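Local coordinates for ATP-dependent zinc metalloprotease FtsH (Thermotoga maritima, PDB 4Q0F) that degrades cytoplasmic and membrane proteins as an ATP-dependent zinc metalloprotease of the inner membrane, here represented by its periplasmic domain alone, at the interface of chains A and B. Coordinates in Å, arbitrary orientation; residue numbers count along the deposited sequence, not the author numbering. Chains: chain A/B, ATP-dependent zinc metalloprotease FtsH.

The interface of chains A and B. Residues chain A 69-72; chain B 31-33, 47, 49.
A:Gly70 meets B:Asp47 through the backbone, its N lying 3.0 Å from the carbonyl O in a weak, bent hydrogen bond, while a water joins the same two atoms. Beyond this, the side chain of A:Arg72 shows how one guanidinium can tie together separate stretches of a neighbouring subunit. Side-on, its NE reaches B:Asp47 OD2 (2.9 Å) and its NH2 reaches OD1 (2.9 Å), the latter nearly straight at 172° and also the salt bridge of the patch. The fit is not coplanar: guanidinium and carboxylate are turned 57° apart, and both carboxylate oxygens are met from above their plane. End-on, the guanidinium clasps the backbone carbonyl of B:Asp31, whose O accepts from NH1 at 2.6 Å and from NH2 at 2.9 Å, the shared oxygen lying in the guanidinium plane. NH2 thus serves both partners and, with NE and NH1, fixes the rotation of the group. A bend at chi3 (65°) in the arginine chain turns the guanidinium toward these acceptors. B:Val33 CG2 lies over one face of the guanidinium, offset toward the rim. In the second shell, B:Asp31 OD1 accepts from B:Val33 N, which probably steadies the turn that presents the carbonyl. The patch joins the end of strand 67-71 and the last residue of the periplasmic fragment, A:Arg72, to the end of strand 43-47 and the loop entering strand 33-38 of chain B, and may help adjacent periplasmic domains associate in the six-copy assembly.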
ATOM      1  N   SER A  69     -14.804 -11.157   9.631  1.00 16.17           N
ATOM      2  CA  SER A  69     -15.896 -10.726   8.769  1.00 20.63           C
ATOM      3  C   SER A  69     -15.448 -10.446   7.341  1.00 14.44           C
ATOM      4  O   SER A  69     -14.313 -10.036   7.101  1.00 15.78           O
ATOM      5  CB  SER A  69     -16.604  -9.504   9.357  1.00 31.16           C
ATOM      6  OG  SER A  69     -15.674  -8.516   9.763  1.00 45.24           O
ATOM      7  N   GLY A  70     -16.351 -10.684   6.395  1.00 14.12           N
ATOM      8  CA  GLY A  70     -16.083 -10.404   5.000  1.00 12.52           C
ATOM      9  C   GLY A  70     -16.462  -8.979   4.654  1.00 16.47           C
ATOM     10  O   GLY A  70     -17.267  -8.352   5.346  1.00 13.83           O
ATOM     11  N   GLU A  71     -15.876  -8.464   3.580  1.00 13.47           N
ATOM     12  CA  GLU A  71     -16.141  -7.101   3.147  1.00 12.98           C
ATOM     13  C   GLU A  71     -16.115  -7.028   1.626  1.00 23.34           C
ATOM     14  O   GLU A  71     -15.328  -7.717   0.979  1.00 21.92           O
ATOM     15  CB  GLU A  71     -15.103  -6.149   3.746  1.00 18.91           C
ATOM     16  CG  GLU A  71     -15.381  -4.675   3.508  1.00 34.16           C
ATOM     17  CD  GLU A  71     -14.361  -3.776   4.185  1.00 35.68           C
ATOM     18  OE1 GLU A  71     -13.376  -3.387   3.523  1.00 34.06           O
ATOM     19  OE2 GLU A  71     -14.546  -3.459   5.379  1.00 36.11           O
ATOM     20  N   ARG A  72     -16.984  -6.198   1.060  1.00 27.15           N
ATOM     21  CA  ARG A  72     -17.033  -6.017  -0.386  1.00 32.78           C
ATOM     22  C   ARG A  72     -17.427  -4.587  -0.745  1.00 36.40           C
ATOM     23  O   ARG A  72     -17.271  -4.159  -1.888  1.00 43.01           O
ATOM     24  CB  ARG A  72     -18.009  -7.009  -1.019  1.00 26.97           C
ATOM     25  CG  ARG A  72     -19.469  -6.747  -0.687  1.00 39.58           C
ATOM     26  CD  ARG A  72     -20.352  -7.870  -1.204  1.00 29.07           C
ATOM     27  NE  ARG A  72     -20.072  -9.129  -0.520  1.00 28.38           N
ATOM     28  CZ  ARG A  72     -20.463 -10.322  -0.957  1.00 34.99           C
ATOM     29  NH1 ARG A  72     -21.144 -10.427  -2.090  1.00 22.90           N
ATOM     30  NH2 ARG A  72     -20.162 -11.412  -0.265  1.00 24.59           N
TER
ATOM     31  N   ASP B  31     -23.912 -15.141  -3.875  1.00 22.13           N
ATOM     32  CA  ASP B  31     -23.032 -13.978  -3.802  1.00 22.34           C
ATOM     33  C   ASP B  31     -22.174 -13.959  -2.537  1.00 26.48           C
ATOM     34  O   ASP B  31     -21.425 -13.013  -2.302  1.00 20.89           O
ATOM     35  CB  ASP B  31     -23.830 -12.675  -3.946  1.00 23.33           C
ATOM     36  CG  ASP B  31     -24.757 -12.415  -2.770  1.00 40.36           C
ATOM     37  OD1 ASP B  31     -24.986 -13.338  -1.961  1.00 31.18           O
ATOM     38  OD2 ASP B  31     -25.265 -11.280  -2.659  1.00 37.33           O
ATOM     39  N   GLY B  32     -22.289 -15.006  -1.725  1.00 20.62           N
ATOM     40  CA  GLY B  32     -21.456 -15.147  -0.546  1.00 26.19           C
ATOM     41  C   GLY B  32     -22.032 -14.512   0.704  1.00 19.44           C
ATOM     42  O   GLY B  32     -21.338 -14.371   1.709  1.00 25.00           O
ATOM     43  N   VAL B  33     -23.301 -14.123   0.644  1.00 13.05           N
ATOM     44  CA  VAL B  33     -23.965 -13.538   1.802  1.00 15.04           C
ATOM     45  C   VAL B  33     -24.932 -14.531   2.437  1.00 22.85           C
ATOM     46  O   VAL B  33     -25.875 -14.993   1.799  1.00 27.46           O
ATOM     47  CB  VAL B  33     -24.728 -12.251   1.442  1.00 22.07           C
ATOM     48  CG1 VAL B  33     -25.438 -11.702   2.670  1.00 25.97           C
ATOM     49  CG2 VAL B  33     -23.779 -11.215   0.861  1.00 24.28           C
ATOM     50  N   ASP B  47     -21.436 -11.577   5.653  1.00 13.63           N
ATOM     51  CA  ASP B  47     -20.588 -11.591   4.467  1.00 13.37           C
ATOM     52  C   ASP B  47     -19.513 -12.658   4.635  1.00 14.73           C
ATOM     53  O   ASP B  47     -18.558 -12.472   5.390  1.00 14.62           O
ATOM     54  CB  ASP B  47     -19.951 -10.215   4.250  1.00 18.71           C
ATOM     55  CG  ASP B  47     -19.375 -10.047   2.853  1.00 20.67           C
ATOM     56  OD1 ASP B  47     -18.866 -11.034   2.284  1.00 15.30           O
ATOM     57  OD2 ASP B  47     -19.436  -8.918   2.321  1.00 21.58           O
ATOM     58  N   PRO B  49     -17.998 -15.314   1.780  1.00 19.78           N
ATOM     59  CA  PRO B  49     -17.868 -16.041   0.510  1.00 16.22           C
ATOM     60  C   PRO B  49     -17.273 -17.433   0.693  1.00 21.72           C
ATOM     61  O   PRO B  49     -17.558 -18.335  -0.095  1.00 24.07           O
ATOM     62  CB  PRO B  49     -16.898 -15.168  -0.292  1.00 15.52           C
ATOM     63  CG  PRO B  49     -17.052 -13.807   0.281  1.00 16.37           C
ATOM     64  CD  PRO B  49     -17.297 -14.017   1.744  1.00 13.19           C
TER
HETATM   65  O   HOH W   1     -18.559 -11.942   7.954  1.00 21.47           O